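Side-chain contacts in glutathione transferase o1 (Bombyx mori, PDB 3RBT), which probably acts as a glutathione transferase of the Omega class and may also reduce dehydroascorbate with glutathione: residues E128-S133 / W180-R185; E124-L129 / E153-E158; Q147-L152 / S202-F207. All blocks are in the same frame, centred on the assembly; numbering follows the deposited sequence.

Contact 1 (E128-S133 / W180-R185)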
loop_
_atom_site.group_PDB
_atom_site.type_symbol
_atom_site.label_atom_id
_atom_site.label_comp_id
_atom_site.label_asym_id
_atom_site.label_seq_id
_atom_site.Cartn_x
_atom_site.Cartn_y
_atom_site.Cartn_z
ATOM N N GLU A 128 3.135 -6.950 9.928
ATOM C CA GLU A 128 3.404 -8.229 10.589
ATOM C C GLU A 128 3.213 -8.132 12.114
ATOM O O GLU A 128 2.717 -9.074 12.750
ATOM C CB GLU A 128 4.783 -8.791 10.193
ATOM C CG GLU A 128 4.880 -9.145 8.691
ATOM C CD GLU A 128 6.229 -9.710 8.257
ATOM O OE1 GLU A 128 7.264 -9.378 8.872
ATOM O OE2 GLU A 128 6.258 -10.488 7.278
ATOM N N LEU A 129 3.567 -6.980 12.686
ATOM C CA LEU A 129 3.337 -6.713 14.105
ATOM C C LEU A 129 1.834 -6.573 14.360
ATOM O O LEU A 129 1.310 -7.105 15.344
ATOM C CB LEU A 129 4.125 -5.474 14.545
ATOM C CG LEU A 129 4.128 -4.833 15.953
ATOM C CD1 LEU A 129 3.562 -5.708 17.039
ATOM C CD2 LEU A 129 5.531 -4.412 16.339
ATOM N N ILE A 130 1.144 -5.891 13.449
ATOM C CA ILE A 130 -0.306 -5.739 13.520
ATOM C C ILE A 130 -1.019 -7.106 13.528
ATOM O O ILE A 130 -1.875 -7.345 14.389
ATOM C CB ILE A 130 -0.842 -4.831 12.387
ATOM C CG1 ILE A 130 -0.308 -3.397 12.550
ATOM C CG2 ILE A 130 -2.352 -4.831 12.365
ATOM C CD1 ILE A 130 -0.597 -2.481 11.365
ATOM N N LYS A 131 -0.648 -7.991 12.596
ATOM C CA LYS A 131 -1.242 -9.337 12.510
ATOM C C LYS A 131 -1.088 -10.115 13.822
ATOM O O LYS A 131 -2.063 -10.653 14.344
ATOM C CB LYS A 131 -0.648 -10.153 11.349
ATOM C CG LYS A 131 -1.032 -9.654 9.960
ATOM C CD LYS A 131 -0.321 -10.463 8.861
ATOM C CE LYS A 131 -0.658 -9.918 7.478
ATOM N NZ LYS A 131 -0.229 -10.864 6.405
ATOM N N GLY A 132 0.143 -10.165 14.336
ATOM C CA GLY A 132 0.441 -10.789 15.625
ATOM C C GLY A 132 -0.326 -10.179 16.792
ATOM O O GLY A 132 -0.826 -10.898 17.657
ATOM N N SER A 133 -0.432 -8.854 16.818
ATOM C CA SER A 133 -1.152 -8.180 17.894
ATOM C C SER A 133 -2.657 -8.475 17.821
ATOM O O SER A 133 -3.316 -8.658 18.852
ATOM C CB SER A 133 -0.881 -6.673 17.873
ATOM O OG SER A 133 -1.692 -6.035 16.910
ATOM N N TRP A 180 2.499 4.135 15.950
ATOM C CA TRP A 180 2.190 4.312 17.367
ATOM C C TRP A 180 0.962 3.565 17.910
ATOM O O TRP A 180 1.057 2.959 18.977
ATOM C CB TRP A 180 2.117 5.796 17.761
ATOM C CG TRP A 180 1.965 5.937 19.251
ATOM C CD1 TRP A 180 0.879 6.388 19.928
ATOM C CD2 TRP A 180 2.929 5.555 20.245
ATOM N NE1 TRP A 180 1.106 6.331 21.289
ATOM C CE2 TRP A 180 2.360 5.817 21.504
ATOM C CE3 TRP A 180 4.220 5.006 20.186
ATOM C CZ2 TRP A 180 3.047 5.577 22.703
ATOM C CZ3 TRP A 180 4.891 4.750 21.371
ATOM C CH2 TRP A 180 4.305 5.033 22.614
ATOM N N PRO A 181 -0.190 3.616 17.207
ATOM C CA PRO A 181 -1.374 3.012 17.814
ATOM C C PRO A 181 -1.162 1.578 18.326
ATOM O O PRO A 181 -1.591 1.269 19.434
ATOM C CB PRO A 181 -2.405 3.062 16.677
ATOM C CG PRO A 181 -2.029 4.289 15.943
ATOM C CD PRO A 181 -0.528 4.246 15.915
ATOM N N TRP A 182 -0.482 0.738 17.551
ATOM C CA TRP A 182 -0.217 -0.636 17.967
ATOM C C TRP A 182 0.807 -0.706 19.093
ATOM O O TRP A 182 0.645 -1.497 20.020
ATOM C CB TRP A 182 0.170 -1.517 16.773
ATOM C CG TRP A 182 -1.011 -1.693 15.865
ATOM C CD1 TRP A 182 -1.930 -2.717 15.890
ATOM C CD2 TRP A 182 -1.433 -0.801 14.831
ATOM N NE1 TRP A 182 -2.885 -2.514 14.922
ATOM C CE2 TRP A 182 -2.605 -1.344 14.261
ATOM C CE3 TRP A 182 -0.927 0.405 14.320
ATOM C CZ2 TRP A 182 -3.277 -0.724 13.199
ATOM C CZ3 TRP A 182 -1.598 1.019 13.272
ATOM C CH2 TRP A 182 -2.763 0.456 12.728
ATOM N N VAL A 183 1.829 0.148 19.033
ATOM C CA VAL A 183 2.829 0.209 20.097
ATOM C C VAL A 183 2.201 0.590 21.454
ATOM O O VAL A 183 2.495 -0.026 22.477
ATOM C CB VAL A 183 4.018 1.128 19.715
ATOM C CG1 VAL A 183 4.997 1.271 20.876
ATOM C CG2 VAL A 183 4.742 0.560 18.502
ATOM N N GLU A 184 1.322 1.589 21.454
ATOM C CA GLU A 184 0.648 2.016 22.683
ATOM C C GLU A 184 -0.188 0.881 23.293
ATOM O O GLU A 184 -0.243 0.728 24.517
ATOM C CB GLU A 184 -0.245 3.212 22.398
ATOM C CG GLU A 184 -0.655 3.985 23.624
ATOM C CD GLU A 184 -1.552 5.138 23.259
ATOM O OE1 GLU A 184 -2.785 4.926 23.172
ATOM O OE2 GLU A 184 -1.022 6.253 23.041
ATOM N N ARG A 185 -0.837 0.105 22.420
ATOM C CA ARG A 185 -1.632 -1.052 22.826
ATOM C C ARG A 185 -0.791 -2.165 23.445
ATOM O O ARG A 185 -1.248 -2.833 24.366
ATOM C CB ARG A 185 -2.458 -1.590 21.657
ATOM C CG ARG A 185 -3.690 -0.743 21.385
ATOM C CD ARG A 185 -4.268 -0.951 19.990
ATOM N NE ARG A 185 -5.500 -0.174 19.849
ATOM C CZ ARG A 185 -5.542 1.144 19.654
ATOM N NH1 ARG A 185 -4.420 1.850 19.569
ATOM N NH2 ARG A 185 -6.713 1.766 19.553
#
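Ile130 packs on the indole of Trp182 and joins helices 113-138 and 174-186 in the all-helical C-terminal domain of the glutathione transferase fold. The main interaction is a CH-pi contact. Ile130 CG1 lies 3.5 Å from the centroid of the five-membered ring of Trp182, 7° off the ring normal. Ile130 CD1 continues over the six-membered ring, 3.7 Å from Trp182 CZ2. The shorter branch also touches the indole, with Ile130 CG2 3.5 Å from Trp182 NE1. CG1 of Ile130 stands beside the backbone N (chi1 -65°), which lays the longer branch across the ring.

Further packing extends the site toward the thioredoxin-like N-terminal domain. Tyr37 of helix 36-47 meets Trp182 edge-to-face, and Pro36 and Arg40 also touch the indole. An alanine in place of Trp182 would probably open a gap under Ile130 and leave the ring of Tyr37 without its aromatic mate.

Within each helix, side chains bond backbone carbonyls. Pro181 O takes two bonds on opposite faces of its plane, from the side-chain Arg185 NH1 and the backbone Arg185 N. Ser133 OG donates to Ile130 O at 2.8 Å. The same Ser133 OG sits at the edge of the indole, 3.5 Å from Trp182 CD1.

Contact 2 (E124-L129 / E153-E158); sequences ERFNEL and EIFEKE
Phe126 and Phe155 form a T-shaped (edge-to-face) pair between helices 113-138 and 145-162. Both helices belong to the C-terminal helical domain of the glutathione transferase fold. Phe126 supplies the edge and Phe155 the face. The ring planes stand at 77° and the centroids are 5.5 Å apart. Phe126 CD1 meets the ring of Phe155 away from its centre, toward the rim, and lies 3.9 Å from Phe155 CZ. Phe155 CE2, in turn, lies in the plane of the Phe126 ring. CG of Phe126 is anti to the backbone N (chi1 -163°), whereas CG of Phe155 turns beside its own backbone N (chi1 -81°). With these torsions the two side chains cross at about a right angle.

Apolar residues pack against both rings. Leu129 CB covers one face of the Phe126 ring, from one turn further along the same helix. Val179, Trp182 and Val183 of helix 174-186 also touch Phe126, and Val179 touches Phe155 as well. Phe207 of helix 205-216 packs on Phe155, so four helices meet here. Nearer the surface the packing is looser. There the aliphatic part of Arg125 passes Ile154, with Arg125 CD 4.5 Å from Ile154 CG2.

Charged groups lie around the apolar centre. Arg125 NH1 and Glu158 OE1 carry opposite charges but stay 5.6 Å apart, so any attraction is probably long-range. Glu158 is bound instead by Arg162 of its own helix, in a salt bridge. Glu128 OE2 forms a salt bridge with Arg72 of the second subunit, which ties this helix to the dimer interface. On helix 145-162 a further salt bridge spans one turn, with Lys157 NZ 3.4 Å from Glu153 OE2.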
loop_
_atom_site.group_PDB
_atom_site.type_symbol
_atom_site.label_atom_id
_atom_site.label_comp_id
_atom_site.label_asym_id
_atom_site.label_seq_id
_atom_site.Cartn_x
_atom_site.Cartn_y
_atom_site.Cartn_z
ATOM N N GLU A 124 4.629 -0.924 5.643
ATOM C CA GLU A 124 4.216 -2.233 5.165
ATOM C C GLU A 124 4.767 -3.362 6.049
ATOM O O GLU A 124 4.013 -4.237 6.479
ATOM C CB GLU A 124 4.603 -2.420 3.699
ATOM C CG GLU A 124 4.214 -3.769 3.116
ATOM C CD GLU A 124 2.711 -3.952 2.923
ATOM O OE1 GLU A 124 2.289 -5.122 2.755
ATOM O OE2 GLU A 124 1.956 -2.951 2.922
ATOM N N ARG A 125 6.075 -3.336 6.314
ATOM C CA ARG A 125 6.703 -4.259 7.265
ATOM C C ARG A 125 6.000 -4.345 8.629
ATOM O O ARG A 125 5.884 -5.436 9.201
ATOM C CB ARG A 125 8.172 -3.886 7.485
ATOM C CG ARG A 125 9.116 -4.465 6.475
ATOM C CD ARG A 125 10.442 -3.724 6.499
ATOM N NE ARG A 125 11.226 -3.973 5.293
ATOM C CZ ARG A 125 12.051 -3.090 4.738
ATOM N NH1 ARG A 125 12.200 -1.882 5.270
ATOM N NH2 ARG A 125 12.719 -3.409 3.635
ATOM N N PHE A 126 5.537 -3.199 9.137
ATOM C CA PHE A 126 4.831 -3.130 10.421
ATOM C C PHE A 126 3.542 -3.959 10.440
ATOM O O PHE A 126 3.069 -4.343 11.512
ATOM C CB PHE A 126 4.529 -1.671 10.802
ATOM C CG PHE A 126 4.175 -1.462 12.278
ATOM C CD1 PHE A 126 5.164 -1.453 13.257
ATOM C CD2 PHE A 126 2.856 -1.222 12.666
ATOM C CE1 PHE A 126 4.839 -1.241 14.613
ATOM C CE2 PHE A 126 2.517 -1.009 14.012
ATOM C CZ PHE A 126 3.504 -1.018 14.986
ATOM N N ASN A 127 2.981 -4.243 9.262
ATOM C CA ASN A 127 1.762 -5.071 9.186
ATOM C C ASN A 127 1.903 -6.445 9.850
ATOM O O ASN A 127 0.903 -7.034 10.275
ATOM C CB ASN A 127 1.285 -5.241 7.737
ATOM C CG ASN A 127 0.619 -3.996 7.191
ATOM O OD1 ASN A 127 0.110 -3.152 7.944
ATOM N ND2 ASN A 127 0.615 -3.870 5.868
ATOM N N GLU A 128 3.135 -6.950 9.928
ATOM C CA GLU A 128 3.404 -8.229 10.589
ATOM C C GLU A 128 3.213 -8.132 12.114
ATOM O O GLU A 128 2.717 -9.074 12.750
ATOM C CB GLU A 128 4.783 -8.791 10.193
ATOM C CG GLU A 128 4.880 -9.145 8.691
ATOM C CD GLU A 128 6.229 -9.710 8.257
ATOM O OE1 GLU A 128 7.264 -9.378 8.872
ATOM O OE2 GLU A 128 6.258 -10.488 7.278
ATOM N N LEU A 129 3.567 -6.980 12.686
ATOM C CA LEU A 129 3.337 -6.713 14.105
ATOM C C LEU A 129 1.834 -6.573 14.360
ATOM O O LEU A 129 1.310 -7.105 15.344
ATOM C CB LEU A 129 4.125 -5.474 14.545
ATOM C CG LEU A 129 4.128 -4.833 15.953
ATOM C CD1 LEU A 129 3.562 -5.708 17.039
ATOM C CD2 LEU A 129 5.531 -4.412 16.339
ATOM N N GLU A 153 12.454 -6.211 16.417
ATOM C CA GLU A 153 13.900 -6.285 16.145
ATOM C C GLU A 153 14.269 -5.439 14.921
ATOM O O GLU A 153 15.291 -4.757 14.917
ATOM C CB GLU A 153 14.390 -7.738 15.974
ATOM C CG GLU A 153 15.902 -7.916 16.268
ATOM C CD GLU A 153 16.406 -9.362 16.147
ATOM O OE1 GLU A 153 17.036 -9.867 17.111
ATOM O OE2 GLU A 153 16.188 -9.995 15.088
ATOM N N ILE A 154 13.426 -5.490 13.889
ATOM C CA ILE A 154 13.634 -4.713 12.665
ATOM C C ILE A 154 13.595 -3.210 12.966
ATOM O O ILE A 154 14.476 -2.458 12.547
ATOM C CB ILE A 154 12.592 -5.101 11.569
ATOM C CG1 ILE A 154 12.923 -6.485 10.989
ATOM C CG2 ILE A 154 12.526 -4.049 10.450
ATOM C CD1 ILE A 154 11.732 -7.194 10.352
ATOM N N PHE A 155 12.582 -2.789 13.711
ATOM C CA PHE A 155 12.414 -1.375 14.047
ATOM C C PHE A 155 13.450 -0.847 15.039
ATOM O O PHE A 155 13.773 0.338 15.019
ATOM C CB PHE A 155 10.977 -1.092 14.495
ATOM C CG PHE A 155 10.026 -0.937 13.348
ATOM C CD1 PHE A 155 9.637 0.328 12.924
ATOM C CD2 PHE A 155 9.555 -2.051 12.655
ATOM C CE1 PHE A 155 8.771 0.488 11.840
ATOM C CE2 PHE A 155 8.681 -1.903 11.558
ATOM C CZ PHE A 155 8.291 -0.629 11.157
ATOM N N GLU A 156 13.979 -1.733 15.881
ATOM C CA GLU A 156 15.058 -1.375 16.800
ATOM C C GLU A 156 16.321 -1.058 16.006
ATOM O O GLU A 156 16.953 -0.018 16.211
ATOM C CB GLU A 156 15.330 -2.517 17.791
ATOM C CG GLU A 156 16.597 -2.344 18.638
ATOM C CD GLU A 156 16.488 -1.228 19.658
ATOM O OE1 GLU A 156 17.540 -0.771 20.141
ATOM O OE2 GLU A 156 15.358 -0.806 19.986
ATOM N N LYS A 157 16.663 -1.965 15.095
ATOM C CA LYS A 157 17.805 -1.802 14.211
ATOM C C LYS A 157 17.674 -0.562 13.325
ATOM O O LYS A 157 18.646 0.173 13.142
ATOM C CB LYS A 157 18.005 -3.063 13.369
ATOM C CG LYS A 157 18.671 -4.203 14.144
ATOM C CD LYS A 157 18.510 -5.546 13.436
ATOM C CE LYS A 157 19.115 -6.682 14.255
ATOM N NZ LYS A 157 18.612 -8.005 13.787
ATOM N N GLU A 158 16.471 -0.327 12.804
ATOM C CA GLU A 158 16.210 0.838 11.964
ATOM C C GLU A 158 16.347 2.159 12.725
ATOM O O GLU A 158 16.982 3.093 12.233
ATOM C CB GLU A 158 14.825 0.753 11.319
ATOM C CG GLU A 158 14.502 1.916 10.385
ATOM C CD GLU A 158 15.374 1.947 9.138
ATOM O OE1 GLU A 158 15.731 0.873 8.621
ATOM O OE2 GLU A 158 15.698 3.052 8.660
#

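Contact 3 (Q147-L152 / S202-F207); sequences QIIQTL and SLFPNF
The ring of Phe204 is held between two leucines. Leu152 CB lies over the centre of one face, 3.7 Å from the ring centroid and 13° off the normal. Leu203 CB, from the preceding residue, covers the centre of the opposite face. Ile149 CG2 sits at the edge in the ring plane, 4.0 Å from Phe204 CZ. The carbonyl Ile149 O approaches the same CZ of Phe204 obliquely.

This contact joins helix 145-162 to the turn between helices 194-202 and 205-216 in the C-terminal domain of the GST fold. Phe204 occupies the N-cap position of helix 205-216. The carboxylate of Glu156 accepts hydrogen bonds from the backbone N atoms of Asn206 and Phe207 at the start of that helix.

The two methyls of Leu152 each touch a different phenylalanine. Leu152 CD1 is 3.7 Å from Phe204 CE2, and Leu152 CD2 meets Phe207 CE2 obliquely at 3.5 Å. CG of Phe207 is anti to the backbone N (chi1 -158°), which turns its ring toward that methyl. Phe207 also packs on Phe155 and Val183.

Inside helix 145-162, Thr151 OG1 donates to Gln147 O at 2.9 Å. Thr151 N reaches Gln147 O from the other face of the carbonyl plane.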
loop_
_atom_site.group_PDB
_atom_site.type_symbol
_atom_site.label_atom_id
_atom_site.label_comp_id
_atom_site.label_asym_id
_atom_site.label_seq_id
_atom_site.Cartn_x
_atom_site.Cartn_y
_atom_site.Cartn_z
ATOM N N GLN A 147 5.471 -12.858 16.234
ATOM C CA GLN A 147 5.356 -11.860 15.164
ATOM C C GLN A 147 5.686 -10.456 15.671
ATOM O O GLN A 147 6.348 -9.682 14.980
ATOM C CB GLN A 147 3.948 -11.872 14.550
ATOM C CG GLN A 147 3.670 -13.062 13.643
ATOM C CD GLN A 147 4.414 -12.964 12.327
ATOM O OE1 GLN A 147 4.028 -12.199 11.434
ATOM N NE2 GLN A 147 5.488 -13.738 12.197
ATOM N N ILE A 148 5.206 -10.146 16.875
ATOM C CA ILE A 148 5.478 -8.880 17.550
ATOM C C ILE A 148 6.982 -8.676 17.707
ATOM O O ILE A 148 7.524 -7.656 17.283
ATOM C CB ILE A 148 4.846 -8.852 18.972
ATOM C CG1 ILE A 148 3.379 -9.321 18.948
ATOM C CG2 ILE A 148 5.085 -7.504 19.665
ATOM C CD1 ILE A 148 2.351 -8.255 18.925
ATOM N N ILE A 149 7.635 -9.665 18.320
ATOM C CA ILE A 149 9.057 -9.608 18.661
ATOM C C ILE A 149 9.961 -9.444 17.431
ATOM O O ILE A 149 10.830 -8.573 17.410
ATOM C CB ILE A 149 9.475 -10.833 19.526
ATOM C CG1 ILE A 149 8.715 -10.802 20.862
ATOM C CG2 ILE A 149 10.989 -10.854 19.756
ATOM C CD1 ILE A 149 8.598 -12.145 21.574
ATOM N N GLN A 150 9.730 -10.267 16.412
ATOM C CA GLN A 150 10.490 -10.214 15.156
ATOM C C GLN A 150 10.429 -8.851 14.466
ATOM O O GLN A 150 11.440 -8.362 13.954
ATOM C CB GLN A 150 9.999 -11.295 14.189
ATOM C CG GLN A 150 10.337 -12.712 14.624
ATOM C CD GLN A 150 11.807 -13.047 14.441
ATOM O OE1 GLN A 150 12.547 -13.210 15.419
ATOM N NE2 GLN A 150 12.241 -13.152 13.182
ATOM N N THR A 151 9.236 -8.253 14.449
ATOM C CA THR A 151 9.050 -6.928 13.871
ATOM C C THR A 151 9.759 -5.871 14.719
ATOM O O THR A 151 10.395 -4.966 14.176
ATOM C CB THR A 151 7.557 -6.577 13.710
ATOM O OG1 THR A 151 6.886 -7.647 13.032
ATOM C CG2 THR A 151 7.382 -5.288 12.910
ATOM N N LEU A 152 9.667 -5.999 16.044
ATOM C CA LEU A 152 10.346 -5.063 16.938
ATOM C C LEU A 152 11.872 -5.058 16.752
ATOM O O LEU A 152 12.503 -4.011 16.898
ATOM C CB LEU A 152 9.968 -5.302 18.409
ATOM C CG LEU A 152 8.528 -5.000 18.859
ATOM C CD1 LEU A 152 8.332 -5.346 20.342
ATOM C CD2 LEU A 152 8.121 -3.550 18.588
ATOM N N SER A 202 13.386 -4.925 27.264
ATOM C CA SER A 202 14.828 -4.709 27.416
ATOM C C SER A 202 15.638 -5.137 26.188
ATOM O O SER A 202 16.789 -4.722 26.024
ATOM C CB SER A 202 15.328 -5.433 28.672
ATOM O OG SER A 202 16.748 -5.459 28.732
ATOM N N LEU A 203 15.026 -5.960 25.335
ATOM C CA LEU A 203 15.635 -6.401 24.077
ATOM C C LEU A 203 15.750 -5.272 23.056
ATOM O O LEU A 203 16.588 -5.327 22.150
ATOM C CB LEU A 203 14.837 -7.564 23.465
ATOM C CG LEU A 203 14.989 -8.957 24.090
ATOM C CD1 LEU A 203 13.741 -9.798 23.866
ATOM C CD2 LEU A 203 16.235 -9.676 23.560
ATOM N N PHE A 204 14.911 -4.251 23.210
ATOM C CA PHE A 204 14.855 -3.141 22.263
ATOM C C PHE A 204 14.993 -1.811 22.998
ATOM O O PHE A 204 13.993 -1.116 23.211
ATOM C CB PHE A 204 13.552 -3.198 21.461
ATOM C CG PHE A 204 13.133 -4.595 21.108
ATOM C CD1 PHE A 204 13.818 -5.314 20.131
ATOM C CD2 PHE A 204 12.075 -5.207 21.775
ATOM C CE1 PHE A 204 13.448 -6.615 19.816
ATOM C CE2 PHE A 204 11.700 -6.505 21.467
ATOM C CZ PHE A 204 12.385 -7.209 20.484
ATOM N N PRO A 205 16.235 -1.456 23.382
ATOM C CA PRO A 205 16.483 -0.310 24.261
ATOM C C PRO A 205 16.182 1.040 23.618
ATOM O O PRO A 205 15.606 1.906 24.274
ATOM C CB PRO A 205 17.970 -0.444 24.619
ATOM C CG PRO A 205 18.561 -1.238 23.520
ATOM C CD PRO A 205 17.483 -2.164 23.037
ATOM N N ASN A 206 16.552 1.214 22.352
ATOM C CA ASN A 206 16.244 2.454 21.629
ATOM C C ASN A 206 14.746 2.607 21.327
ATOM O O ASN A 206 14.186 3.699 21.459
ATOM C CB ASN A 206 17.091 2.566 20.352
ATOM C CG ASN A 206 18.585 2.709 20.651
ATOM O OD1 ASN A 206 18.972 3.387 21.600
ATOM N ND2 ASN A 206 19.424 2.074 19.834
ATOM N N PHE A 207 14.103 1.505 20.949
ATOM C CA PHE A 207 12.656 1.497 20.697
ATOM C C PHE A 207 11.892 1.809 21.975
ATOM O O PHE A 207 10.974 2.626 21.963
ATOM C CB PHE A 207 12.202 0.145 20.130
ATOM C CG PHE A 207 10.904 0.209 19.370
ATOM C CD1 PHE A 207 10.882 0.630 18.045
ATOM C CD2 PHE A 207 9.706 -0.150 19.983
ATOM C CE1 PHE A 207 9.686 0.692 17.331
ATOM C CE2 PHE A 207 8.501 -0.093 19.286
ATOM C CZ PHE A 207 8.489 0.330 17.952
#

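Overall arrangement
All three contacts lie in the helical C-terminal domain. Contacts 1 and 2 share Glu128 and Leu129 on helix 113-138, and their centres are about 10 Å apart. Contacts 2 and 3 share helix 145-162, with centres about 8 Å apart; the centres of contacts 1 and 3 are about 12 Å apart. Along the chain, 124-129 and 128-133 overlap; 147-152, 153-158, 180-185 and 202-207 follow, so contact 3 alternates with the other two. The three sites also touch. Trp182 CB meets Phe126 CE2 at 3.7 Å, and Leu129 CD2 meets Leu152 CD2 at 3.5 Å. Apolar packing therefore runs from the N-terminal domain side outward to the start of helix 205-216.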